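PDB 3HV0: tryptophanyl-tRNA synthetase from Cryptosporidium parvum Iowa II, which probably attaches L-tryptophan to its cognate tRNA at the expense of ATP, supplying tryptophyl-tRNA for protein synthesis. Local coordinates for residues 322-327 / 331-336; 44-47 / 51-54; 54-59 / 92-97; 318-323 / 345-350. All blocks are in the same frame, centred on the assembly; numbering follows the deposited sequence.

Overall arrangement
From the N terminus, contact 2 comes first: residues 44-47 and 51-54 close the short loop from helix 33-43 into helix 49-52, just before strand 56-60. Contact 3 begins at Asn-54, where contact 2 ends, and across 32 intervening residues sets the start of strand 56-60 against helix 93-106 near the tryptophan site. The other two lie far along the chain, among C-terminal helices, and both start from helix 315-323. Contact 1 (322-327 with 331-336) nests within the 318-350 span of contact 4 (318-323 with 345-350). The early and late pairs meet where Asp-327 pairs with Arg-52 and Arg-53, and where Phe-322 packs on Ile-55 and Val-94.

Contact 1 of 4, residues 322-327 / 331-336; sequences FLMEDD and EEIGKK
The tight connection between helix 315-323 and the N-capped helix 327-339 is closed by Met-324 and Ile-333, whose ends meet tip to tip. Met-324 CE lies 3.5 Å from Ile-333 CD1, and Met-324 SD is 3.9 Å from that same methyl. The thioether chain bends at both chi2 and chi3 (chi3 -49°), which brings its terminal methyl round to the isoleucine. Ile-333 sends CG1 past its backbone N, opposite the carbonyl carbon (chi1 -70°), and extends from there, leaving CD1 as its foremost atom. Both residues are buried, and Met-324 also touches Lys-329, Leu-330 and Glu-354. A polar link lies on the more exposed side: Glu-331 N donates to Asp-327 O at 3.1 Å, a bond of the first turn of helix 327-339. Just before that turn, Asp-326 OD2 caps Lys-329 N. The carboxylate of Asp-327 is held elsewhere, in salt bridges to Arg-52 and Arg-53, and Arg-53 also bonds Met-324 O. The acids at this helix start would probably be favoured by its dipole. A short loop, an aspartate N-cap starting the second helix and apolar side chains packed across it make a common helix-loop-helix connection, here in the helical part of the synthetase.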
loop_
_atom_site.group_PDB
_atom_site.type_symbol
_atom_site.label_atom_id
_atom_site.label_comp_id
_atom_site.label_asym_id
_atom_site.label_seq_id
_atom_site.Cartn_x
_atom_site.Cartn_y
_atom_site.Cartn_z
ATOM N N PHE A 322 -12.782 13.574 -33.435
ATOM C CA PHE A 322 -13.254 12.990 -32.182
ATOM C C PHE A 322 -14.677 13.442 -31.895
ATOM O O PHE A 322 -15.495 12.661 -31.412
ATOM C CB PHE A 322 -12.370 13.414 -30.994
ATOM C CG PHE A 322 -10.989 12.818 -31.008
ATOM C CD1 PHE A 322 -10.070 13.173 -31.983
ATOM C CD2 PHE A 322 -10.593 11.931 -30.031
ATOM C CE1 PHE A 322 -8.791 12.639 -32.004
ATOM C CE2 PHE A 322 -9.302 11.392 -30.042
ATOM C CZ PHE A 322 -8.403 11.751 -31.036
ATOM N N LEU A 323 -14.963 14.712 -32.185
ATOM C CA LEU A 323 -16.215 15.350 -31.762
ATOM C C LEU A 323 -17.382 15.167 -32.743
ATOM O O LEU A 323 -18.499 14.862 -32.327
ATOM C CB LEU A 323 -15.986 16.847 -31.503
ATOM C CG LEU A 323 -15.497 17.230 -30.101
ATOM C CD1 LEU A 323 -14.282 16.437 -29.675
ATOM C CD2 LEU A 323 -15.183 18.714 -30.059
ATOM N N MET A 324 -17.135 15.350 -34.038
ATOM C CA MET A 324 -18.241 15.471 -34.993
ATOM C C MET A 324 -18.958 14.156 -35.275
ATOM O O MET A 324 -18.441 13.298 -35.979
ATOM C CB MET A 324 -17.789 16.121 -36.305
ATOM C CG MET A 324 -17.840 17.646 -36.278
ATOM S SD MET A 324 -18.220 18.344 -37.874
ATOM C CE MET A 324 -17.059 17.452 -38.896
ATOM N N GLU A 325 -20.165 14.027 -34.735
ATOM C CA GLU A 325 -21.019 12.860 -34.991
ATOM C C GLU A 325 -21.587 12.827 -36.419
ATOM O O GLU A 325 -22.154 11.815 -36.831
ATOM C CB GLU A 325 -22.160 12.799 -33.960
ATOM C CG GLU A 325 -21.725 12.214 -32.614
ATOM C CD GLU A 325 -22.235 12.995 -31.404
ATOM O OE1 GLU A 325 -23.427 13.379 -31.377
ATOM O OE2 GLU A 325 -21.431 13.219 -30.470
ATOM N N ASP A 326 -21.441 13.923 -37.166
ATOM C CA ASP A 326 -21.901 13.977 -38.551
ATOM C C ASP A 326 -20.749 13.645 -39.503
ATOM O O ASP A 326 -19.806 14.428 -39.638
ATOM C CB ASP A 326 -22.470 15.367 -38.863
ATOM C CG ASP A 326 -23.412 15.369 -40.066
ATOM O OD1 ASP A 326 -24.547 15.870 -39.911
ATOM O OD2 ASP A 326 -23.027 14.881 -41.158
ATOM N N ASP A 327 -20.827 12.488 -40.157
ATOM C CA ASP A 327 -19.783 12.052 -41.095
ATOM C C ASP A 327 -19.713 12.969 -42.308
ATOM O O ASP A 327 -18.642 13.459 -42.669
ATOM C CB ASP A 327 -20.033 10.614 -41.582
ATOM C CG ASP A 327 -19.610 9.556 -40.574
ATOM O OD1 ASP A 327 -20.364 8.575 -40.409
ATOM O OD2 ASP A 327 -18.530 9.686 -39.949
ATOM N N GLU A 331 -16.141 14.851 -43.777
ATOM C CA GLU A 331 -15.496 14.644 -45.088
ATOM C C GLU A 331 -15.401 15.950 -45.880
ATOM O O GLU A 331 -14.357 16.270 -46.455
ATOM C CB GLU A 331 -16.231 13.564 -45.908
ATOM C CG GLU A 331 -16.014 13.658 -47.432
ATOM C CD GLU A 331 -16.369 12.381 -48.193
ATOM O OE1 GLU A 331 -15.995 11.284 -47.728
ATOM O OE2 GLU A 331 -16.996 12.479 -49.278
ATOM N N GLU A 332 -16.495 16.702 -45.897
ATOM C CA GLU A 332 -16.572 17.911 -46.709
ATOM C C GLU A 332 -15.752 19.064 -46.137
ATOM O O GLU A 332 -15.131 19.808 -46.891
ATOM C CB GLU A 332 -18.032 18.308 -46.936
ATOM C CG GLU A 332 -18.722 17.403 -47.958
ATOM C CD GLU A 332 -17.956 17.308 -49.282
ATOM O OE1 GLU A 332 -17.474 18.353 -49.773
ATOM O OE2 GLU A 332 -17.832 16.187 -49.827
ATOM N N ILE A 333 -15.734 19.200 -44.814
ATOM C CA ILE A 333 -14.810 20.129 -44.151
ATOM C C ILE A 333 -13.364 19.788 -44.521
ATOM O O ILE A 333 -12.595 20.665 -44.928
ATOM C CB ILE A 333 -14.934 20.070 -42.616
ATOM C CG1 ILE A 333 -16.268 20.658 -42.162
ATOM C CG2 ILE A 333 -13.790 20.834 -41.951
ATOM C CD1 ILE A 333 -16.558 20.426 -40.693
ATOM N N GLY A 334 -13.018 18.507 -44.370
ATOM C CA GLY A 334 -11.684 17.989 -44.677
ATOM C C GLY A 334 -11.278 18.203 -46.118
ATOM O O GLY A 334 -10.126 18.532 -46.390
ATOM N N LYS A 335 -12.227 18.013 -47.038
ATOM C CA LYS A 335 -12.007 18.263 -48.463
ATOM C C LYS A 335 -11.812 19.755 -48.734
ATOM O O LYS A 335 -10.851 20.146 -49.378
ATOM C CB LYS A 335 -13.182 17.732 -49.293
ATOM N N LYS A 336 -12.727 20.582 -48.241
ATOM C CA LYS A 336 -12.667 22.026 -48.472
ATOM C C LYS A 336 -11.430 22.684 -47.845
ATOM O O LYS A 336 -10.807 23.554 -48.459
ATOM C CB LYS A 336 -13.944 22.708 -47.961
#

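Contact 2 of 4, residues 44-47 / 51-54; sequences GQKA and FRRN
Ala-47 and Phe-51 form the buried part of this turn, whereas Lys-46 and Arg-52 make up its solvent-facing side. Ala-47 CB comes 4.2 Å from Phe-51 CD2, meeting the ring obliquely. Ile-36 of helix 33-43 touches both residues, and the phenylalanine ring makes an edge-to-face contact with Phe-98. Asn-54, with positive phi, ends helix 49-52 in a Schellman motif, and Asn-54 N reaches Phe-51 O at 2.9 Å.

The outer side is exposed and polar, with long side chains that approach the loop and each other only at their ends. The Arg-52 chain folds at chi3 (-62°), bringing its guanidinium edge-on to the loop, so that Arg-52 NH1 lies 3.3 Å from Ala-47 O, with the oxygen near the guanidinium plane. Lys-46 crosses this arginine at about a right angle, its own chain bent at chi3 and chi4, and Lys-46 NZ stops 4.2 Å from Arg-52 NH1. The positive ends of the two residues thus approach each other, and Arg-52 NH2 has its counter-charge in a salt bridge with Asp-327. That carboxylate probably offsets much of the local positive charge and directs the guanidinium toward the C-terminal helices.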
loop_
_atom_site.group_PDB
_atom_site.type_symbol
_atom_site.label_atom_id
_atom_site.label_comp_id
_atom_site.label_asym_id
_atom_site.label_seq_id
_atom_site.Cartn_x
_atom_site.Cartn_y
_atom_site.Cartn_z
ATOM N N GLY A 44 -26.845 -5.319 -31.179
ATOM C CA GLY A 44 -27.978 -4.637 -31.816
ATOM C C GLY A 44 -27.780 -3.135 -31.877
ATOM O O GLY A 44 -28.691 -2.391 -32.218
ATOM N N GLN A 45 -26.583 -2.672 -31.521
ATOM C CA GLN A 45 -26.270 -1.267 -31.668
ATOM C C GLN A 45 -25.198 -1.107 -32.727
ATOM O O GLN A 45 -24.317 -1.943 -32.863
ATOM C CB GLN A 45 -25.884 -0.650 -30.340
ATOM C CG GLN A 45 -27.076 -0.209 -29.475
ATOM C CD GLN A 45 -26.634 0.293 -28.088
ATOM O OE1 GLN A 45 -25.570 0.920 -27.936
ATOM N NE2 GLN A 45 -27.448 0.011 -27.071
ATOM N N LYS A 46 -25.355 -0.061 -33.533
ATOM C CA LYS A 46 -24.348 0.353 -34.510
ATOM C C LYS A 46 -23.109 0.808 -33.723
ATOM O O LYS A 46 -23.216 1.211 -32.565
ATOM C CB LYS A 46 -24.920 1.447 -35.439
ATOM C CG LYS A 46 -24.009 2.653 -35.682
ATOM C CD LYS A 46 -24.668 3.672 -36.610
ATOM C CE LYS A 46 -24.543 3.273 -38.073
ATOM N NZ LYS A 46 -23.142 3.398 -38.585
ATOM N N ALA A 47 -21.940 0.707 -34.345
ATOM C CA ALA A 47 -20.672 0.858 -33.619
ATOM C C ALA A 47 -20.402 2.313 -33.321
ATOM O O ALA A 47 -20.675 3.196 -34.134
ATOM C CB ALA A 47 -19.512 0.265 -34.409
ATOM N N PHE A 51 -14.514 3.739 -33.200
ATOM C CA PHE A 51 -14.046 2.554 -33.871
ATOM C C PHE A 51 -13.732 2.912 -35.312
ATOM O O PHE A 51 -12.583 2.788 -35.744
ATOM C CB PHE A 51 -15.105 1.465 -33.836
ATOM C CG PHE A 51 -15.175 0.689 -32.531
ATOM C CD1 PHE A 51 -14.140 -0.154 -32.150
ATOM C CD2 PHE A 51 -16.317 0.735 -31.737
ATOM C CE1 PHE A 51 -14.235 -0.902 -31.015
ATOM C CE2 PHE A 51 -16.409 -0.017 -30.597
ATOM C CZ PHE A 51 -15.372 -0.834 -30.240
ATOM N N ARG A 52 -14.752 3.385 -36.036
ATOM C CA ARG A 52 -14.631 3.765 -37.451
ATOM C C ARG A 52 -13.460 4.710 -37.724
ATOM O O ARG A 52 -12.764 4.566 -38.720
ATOM C CB ARG A 52 -15.922 4.433 -37.965
ATOM C CG ARG A 52 -17.219 3.709 -37.575
ATOM C CD ARG A 52 -18.403 4.093 -38.480
ATOM N NE ARG A 52 -18.732 5.521 -38.410
ATOM C CZ ARG A 52 -19.530 6.103 -37.503
ATOM N NH1 ARG A 52 -20.113 5.404 -36.525
ATOM N NH2 ARG A 52 -19.748 7.418 -37.577
ATOM N N ARG A 53 -13.244 5.673 -36.838
ATOM C CA ARG A 53 -12.239 6.707 -37.064
ATOM C C ARG A 53 -10.853 6.280 -36.551
ATOM O O ARG A 53 -9.908 7.057 -36.615
ATOM C CB ARG A 53 -12.658 8.021 -36.378
ATOM C CG ARG A 53 -14.119 8.452 -36.543
ATOM C CD ARG A 53 -14.344 9.243 -37.787
ATOM N NE ARG A 53 -15.762 9.543 -38.040
ATOM C CZ ARG A 53 -16.447 10.545 -37.487
ATOM N NH1 ARG A 53 -15.870 11.372 -36.598
ATOM N NH2 ARG A 53 -17.720 10.717 -37.819
ATOM N N ASN A 54 -10.752 5.058 -36.029
ATOM C CA ASN A 54 -9.499 4.519 -35.432
ATOM C C ASN A 54 -8.927 5.385 -34.301
ATOM O O ASN A 54 -7.717 5.601 -34.199
ATOM C CB ASN A 54 -8.427 4.246 -36.511
ATOM C CG ASN A 54 -8.945 3.361 -37.649
ATOM O OD1 ASN A 54 -9.481 2.281 -37.424
ATOM N ND2 ASN A 54 -8.792 3.831 -38.874
#

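Contact 3 of 4, residues 54-59 / 92-97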
loop_
_atom_site.group_PDB
_atom_site.type_symbol
_atom_site.label_atom_id
_atom_site.label_comp_id
_atom_site.label_asym_id
_atom_site.label_seq_id
_atom_site.Cartn_x
_atom_site.Cartn_y
_atom_site.Cartn_z
ATOM N N ASN A 54 -10.752 5.058 -36.029
ATOM C CA ASN A 54 -9.499 4.519 -35.432
ATOM C C ASN A 54 -8.927 5.385 -34.301
ATOM O O ASN A 54 -7.717 5.601 -34.199
ATOM C CB ASN A 54 -8.427 4.246 -36.511
ATOM C CG ASN A 54 -8.945 3.361 -37.649
ATOM O OD1 ASN A 54 -9.481 2.281 -37.424
ATOM N ND2 ASN A 54 -8.792 3.831 -38.874
ATOM N N ILE A 55 -9.822 5.866 -33.450
ATOM C CA ILE A 55 -9.460 6.619 -32.258
ATOM C C ILE A 55 -9.160 5.605 -31.166
ATOM O O ILE A 55 -8.201 5.756 -30.427
ATOM C CB ILE A 55 -10.613 7.549 -31.771
ATOM C CG1 ILE A 55 -11.037 8.544 -32.853
ATOM C CG2 ILE A 55 -10.197 8.293 -30.488
ATOM C CD1 ILE A 55 -10.112 9.716 -33.035
ATOM N N PHE A 56 -10.033 4.614 -31.037
ATOM C CA PHE A 56 -9.695 3.362 -30.377
ATOM C C PHE A 56 -9.287 2.429 -31.497
ATOM O O PHE A 56 -10.142 1.930 -32.249
ATOM C CB PHE A 56 -10.871 2.792 -29.573
ATOM C CG PHE A 56 -10.977 3.348 -28.190
ATOM C CD1 PHE A 56 -11.694 4.511 -27.944
ATOM C CD2 PHE A 56 -10.313 2.743 -27.133
ATOM C CE1 PHE A 56 -11.762 5.039 -26.656
ATOM C CE2 PHE A 56 -10.386 3.259 -25.854
ATOM C CZ PHE A 56 -11.119 4.405 -25.612
ATOM N N LEU A 57 -7.978 2.237 -31.642
ATOM C CA LEU A 57 -7.420 1.513 -32.785
ATOM C C LEU A 57 -6.834 0.147 -32.442
ATOM O O LEU A 57 -6.573 -0.644 -33.333
ATOM C CB LEU A 57 -6.344 2.349 -33.477
ATOM C CG LEU A 57 -5.221 3.039 -32.691
ATOM C CD1 LEU A 57 -5.032 2.542 -31.279
ATOM C CD2 LEU A 57 -3.910 2.942 -33.430
ATOM N N SER A 58 -6.658 -0.127 -31.150
ATOM C CA SER A 58 -5.772 -1.182 -30.702
ATOM C C SER A 58 -6.393 -1.979 -29.555
ATOM O O SER A 58 -7.252 -1.462 -28.844
ATOM C CB SER A 58 -4.456 -0.547 -30.261
ATOM O OG SER A 58 -3.393 -1.446 -30.438
ATOM N N HIS A 59 -5.965 -3.236 -29.391
ATOM C CA HIS A 59 -6.465 -4.085 -28.307
ATOM C C HIS A 59 -5.524 -5.225 -27.901
ATOM O O HIS A 59 -4.594 -5.572 -28.614
ATOM C CB HIS A 59 -7.807 -4.676 -28.691
ATOM C CG HIS A 59 -7.713 -5.757 -29.725
ATOM N ND1 HIS A 59 -7.928 -7.087 -29.433
ATOM C CD2 HIS A 59 -7.398 -5.705 -31.040
ATOM C CE1 HIS A 59 -7.767 -7.803 -30.531
ATOM N NE2 HIS A 59 -7.441 -6.989 -31.515
ATOM N N HIS A 92 -9.413 13.962 -21.903
ATOM C CA HIS A 92 -9.701 12.936 -20.900
ATOM C C HIS A 92 -11.095 12.388 -20.977
ATOM O O HIS A 92 -11.367 11.386 -20.361
ATOM C CB HIS A 92 -9.469 13.476 -19.493
ATOM C CG HIS A 92 -8.025 13.665 -19.153
ATOM N ND1 HIS A 92 -7.501 14.877 -18.746
ATOM C CD2 HIS A 92 -6.992 12.791 -19.166
ATOM C CE1 HIS A 92 -6.204 14.735 -18.518
ATOM N NE2 HIS A 92 -5.870 13.483 -18.774
ATOM N N LEU A 93 -11.984 13.042 -21.706
ATOM C CA LEU A 93 -13.332 12.511 -21.902
ATOM C C LEU A 93 -13.390 11.431 -22.977
ATOM O O LEU A 93 -14.412 10.767 -23.132
ATOM C CB LEU A 93 -14.292 13.635 -22.292
ATOM C CG LEU A 93 -14.756 14.606 -21.206
ATOM C CD1 LEU A 93 -15.644 15.650 -21.884
ATOM C CD2 LEU A 93 -15.520 13.887 -20.094
ATOM N N VAL A 94 -12.315 11.282 -23.743
ATOM C CA VAL A 94 -12.276 10.299 -24.819
ATOM C C VAL A 94 -12.429 8.863 -24.269
ATOM O O VAL A 94 -13.323 8.126 -24.699
ATOM C CB VAL A 94 -11.030 10.484 -25.727
ATOM C CG1 VAL A 94 -10.761 9.230 -26.594
ATOM C CG2 VAL A 94 -11.205 11.741 -26.600
ATOM N N PRO A 95 -11.617 8.469 -23.290
ATOM C CA PRO A 95 -11.880 7.125 -22.779
ATOM C C PRO A 95 -13.194 6.989 -22.000
ATOM O O PRO A 95 -13.827 5.949 -22.072
ATOM C CB PRO A 95 -10.680 6.858 -21.864
ATOM C CG PRO A 95 -9.648 7.800 -22.299
ATOM C CD PRO A 95 -10.391 9.031 -22.710
ATOM N N PHE A 96 -13.606 8.032 -21.282
ATOM C CA PHE A 96 -14.837 7.992 -20.481
ATOM C C PHE A 96 -16.116 7.931 -21.338
ATOM O O PHE A 96 -17.000 7.110 -21.072
ATOM C CB PHE A 96 -14.883 9.147 -19.472
ATOM C CG PHE A 96 -14.014 8.908 -18.265
ATOM C CD1 PHE A 96 -14.421 8.054 -17.268
ATOM C CD2 PHE A 96 -12.764 9.483 -18.166
ATOM C CE1 PHE A 96 -13.616 7.792 -16.189
ATOM C CE2 PHE A 96 -11.963 9.234 -17.085
ATOM C CZ PHE A 96 -12.385 8.394 -16.094
ATOM N N LEU A 97 -16.199 8.783 -22.355
ATOM C CA LEU A 97 -17.311 8.739 -23.306
ATOM C C LEU A 97 -17.396 7.377 -24.004
ATOM O O LEU A 97 -18.482 6.841 -24.230
ATOM C CB LEU A 97 -17.208 9.864 -24.344
ATOM C CG LEU A 97 -17.460 11.320 -23.908
ATOM C CD1 LEU A 97 -17.520 12.237 -25.144
ATOM C CD2 LEU A 97 -18.710 11.500 -23.060
#
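The 2.8 Å bond from Leu-97 N to Leu-93 O lies in the early part of helix 93-106, the part that offers Val-94 and Pro-95 to Ile-55 and Phe-56. Phe-56 comes in edge first. Phe-56 CE1 lies 4.0 Å from Val-94 O, with that oxygen near the ring plane, and Phe-56 CZ lies 4.0 Å from Pro-95 CA. Here the ring rim touches helix backbone more closely than side chain, since Phe-56 CE1 is 4.3 Å from Val-94 CG1. Chi1 of -85° puts CG beside the backbone N of Phe-56, which lets the ring reach across to the helix although its CB does not head there directly. The ring also stacks with Phe-98, one turn further along.

Beside it, Ile-55 and Val-94 cross at about a right angle, Ile-55 CG2 meeting Val-94 CG1 at 4.0 Å. Phe-322 of helix 315-323 touches both. On the sheet side, a classic beta bulge sets Leu-57 and Ser-58 opposite the single residue His-253 of the antiparallel strand 250-254.

Helix 93-106 follows the His-Val-Gly-His sequence, ending at His-92, that corresponds to the HIGH signature of class I synthetases, and the Pro-95 side chain is about 6 Å from bound tryptophan. The junction rests on apolar packing, the Val-94 oxygen merely lying beside the ring edge, and seats the helix on the sheet beside the substrate.

Contact 4 of 4, residues 318-323 / 345-350; sequences QYLRFL and GEIKSI
No flat group takes part in the meeting of Leu-320 with Ile-347 and Ile-350: the aromatic rings of helix 315-323 are turned elsewhere, Tyr-319 onto Leu-257 and Leu-351, Phe-322 onto Ile-55 and Leu-257. Instead, the leucine's two methyls meet the side of one isoleucine and the beta-branch methyl of the other. Leu-320 CD1 touches Ile-347 CG1 at 3.9 Å, while the other methyl, Leu-320 CD2, lies 4.3 Å from Ile-350 CG2, so the fork of the leucine addresses two residues one helical turn apart. Its first torsion (chi1 -68°) sets CG opposite the carbonyl carbon and aims the fork at helix 344-367. The side chains of Ile-347 and Leu-320 run aslant of each other; chi1 of -169° swings CG1 of the isoleucine opposite its own backbone N and toward the leucine. This is helix-to-helix packing in the C-terminal helical part of the synthetase, where helix 327-339 completes the apolar cluster: Ile-333 touches both isoleucines, and Tyr-337 lies on Ile-347. Leu-351, next along helix 344-367, also touches Leu-320. Within that helix Ile-350 N bonds Glu-346 O at 3.0 Å. From helix 315-323, Arg-321 NH2 probably bonds Arg-53 O.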
loop_
_atom_site.group_PDB
_atom_site.type_symbol
_atom_site.label_atom_id
_atom_site.label_comp_id
_atom_site.label_asym_id
_atom_site.label_seq_id
_atom_site.Cartn_x
_atom_site.Cartn_y
_atom_site.Cartn_z
ATOM N N GLN A 318 -7.990 17.389 -36.339
ATOM C CA GLN A 318 -7.904 16.196 -35.505
ATOM C C GLN A 318 -8.871 16.230 -34.308
ATOM O O GLN A 318 -9.336 15.189 -33.876
ATOM C CB GLN A 318 -6.465 15.990 -35.013
ATOM N N TYR A 319 -9.180 17.416 -33.782
ATOM C CA TYR A 319 -10.188 17.544 -32.714
ATOM C C TYR A 319 -11.606 17.254 -33.204
ATOM O O TYR A 319 -12.376 16.582 -32.526
ATOM C CB TYR A 319 -10.181 18.947 -32.115
ATOM C CG TYR A 319 -9.360 19.092 -30.869
ATOM C CD1 TYR A 319 -7.984 18.971 -30.908
ATOM C CD2 TYR A 319 -9.962 19.363 -29.652
ATOM C CE1 TYR A 319 -7.224 19.110 -29.775
ATOM C CE2 TYR A 319 -9.214 19.511 -28.508
ATOM C CZ TYR A 319 -7.839 19.389 -28.575
ATOM O OH TYR A 319 -7.079 19.535 -27.428
ATOM N N LEU A 320 -11.947 17.791 -34.369
ATOM C CA LEU A 320 -13.253 17.565 -34.986
ATOM C C LEU A 320 -13.529 16.107 -35.328
ATOM O O LEU A 320 -14.685 15.698 -35.400
ATOM C CB LEU A 320 -13.377 18.383 -36.267
ATOM C CG LEU A 320 -13.430 19.896 -36.093
ATOM C CD1 LEU A 320 -13.320 20.534 -37.447
ATOM C CD2 LEU A 320 -14.710 20.326 -35.374
ATOM N N ARG A 321 -12.467 15.336 -35.569
ATOM C CA ARG A 321 -12.608 13.902 -35.844
ATOM C C ARG A 321 -13.169 13.142 -34.636
ATOM O O ARG A 321 -13.952 12.207 -34.802
ATOM C CB ARG A 321 -11.269 13.309 -36.289
ATOM C CG ARG A 321 -10.813 13.845 -37.638
ATOM C CD ARG A 321 -9.527 13.222 -38.129
ATOM N NE ARG A 321 -9.760 11.895 -38.692
ATOM C CZ ARG A 321 -9.558 10.744 -38.052
ATOM N NH1 ARG A 321 -9.106 10.724 -36.801
ATOM N NH2 ARG A 321 -9.809 9.596 -38.675
ATOM N N PHE A 322 -12.782 13.574 -33.435
ATOM C CA PHE A 322 -13.254 12.990 -32.182
ATOM C C PHE A 322 -14.677 13.442 -31.895
ATOM O O PHE A 322 -15.495 12.661 -31.412
ATOM C CB PHE A 322 -12.370 13.414 -30.994
ATOM C CG PHE A 322 -10.989 12.818 -31.008
ATOM C CD1 PHE A 322 -10.070 13.173 -31.983
ATOM C CD2 PHE A 322 -10.593 11.931 -30.031
ATOM C CE1 PHE A 322 -8.791 12.639 -32.004
ATOM C CE2 PHE A 322 -9.302 11.392 -30.042
ATOM C CZ PHE A 322 -8.403 11.751 -31.036
ATOM N N LEU A 323 -14.963 14.712 -32.185
ATOM C CA LEU A 323 -16.215 15.350 -31.762
ATOM C C LEU A 323 -17.382 15.167 -32.743
ATOM O O LEU A 323 -18.499 14.862 -32.327
ATOM C CB LEU A 323 -15.986 16.847 -31.503
ATOM C CG LEU A 323 -15.497 17.230 -30.101
ATOM C CD1 LEU A 323 -14.282 16.437 -29.675
ATOM C CD2 LEU A 323 -15.183 18.714 -30.059
ATOM N N GLY A 345 -8.968 29.988 -40.244
ATOM C CA GLY A 345 -9.906 30.735 -39.423
ATOM C C GLY A 345 -11.259 30.080 -39.254
ATOM O O GLY A 345 -11.769 30.028 -38.142
ATOM N N GLU A 346 -11.842 29.568 -40.337
ATOM C CA GLU A 346 -13.187 28.970 -40.269
ATOM C C GLU A 346 -13.177 27.598 -39.575
ATOM O O GLU A 346 -14.055 27.297 -38.761
ATOM C CB GLU A 346 -13.830 28.850 -41.658
ATOM C CG GLU A 346 -15.365 28.859 -41.605
ATOM C CD GLU A 346 -16.038 28.292 -42.847
ATOM O OE1 GLU A 346 -15.412 28.266 -43.929
ATOM O OE2 GLU A 346 -17.212 27.877 -42.737
ATOM N N ILE A 347 -12.183 26.771 -39.890
ATOM C CA ILE A 347 -12.092 25.444 -39.280
ATOM C C ILE A 347 -11.943 25.558 -37.771
ATOM O O ILE A 347 -12.428 24.694 -37.035
ATOM C CB ILE A 347 -10.929 24.576 -39.859
ATOM C CG1 ILE A 347 -11.055 23.119 -39.388
ATOM C CG2 ILE A 347 -9.578 25.119 -39.443
ATOM C CD1 ILE A 347 -10.133 22.145 -40.111
ATOM N N LYS A 348 -11.274 26.614 -37.312
ATOM C CA LYS A 348 -11.077 26.815 -35.879
ATOM C C LYS A 348 -12.354 27.282 -35.198
ATOM O O LYS A 348 -12.561 27.008 -34.013
ATOM C CB LYS A 348 -9.955 27.811 -35.624
ATOM C CG LYS A 348 -8.606 27.307 -36.077
ATOM C CD LYS A 348 -7.547 28.375 -35.948
ATOM C CE LYS A 348 -6.866 28.322 -34.594
ATOM N NZ LYS A 348 -5.883 27.193 -34.520
ATOM N N SER A 349 -13.206 27.979 -35.951
ATOM C CA SER A 349 -14.488 28.449 -35.421
ATOM C C SER A 349 -15.481 27.294 -35.315
ATOM O O SER A 349 -16.162 27.152 -34.301
ATOM C CB SER A 349 -15.058 29.581 -36.275
ATOM O OG SER A 349 -16.414 29.826 -35.949
ATOM N N ILE A 350 -15.548 26.461 -36.349
ATOM C CA ILE A 350 -16.426 25.285 -36.328
ATOM C C ILE A 350 -16.147 24.401 -35.101
ATOM O O ILE A 350 -17.070 23.945 -34.425
ATOM C CB ILE A 350 -16.277 24.441 -37.615
ATOM C CG1 ILE A 350 -16.759 25.233 -38.833
ATOM C CG2 ILE A 350 -17.073 23.159 -37.494
ATOM C CD1 ILE A 350 -16.413 24.606 -40.169
#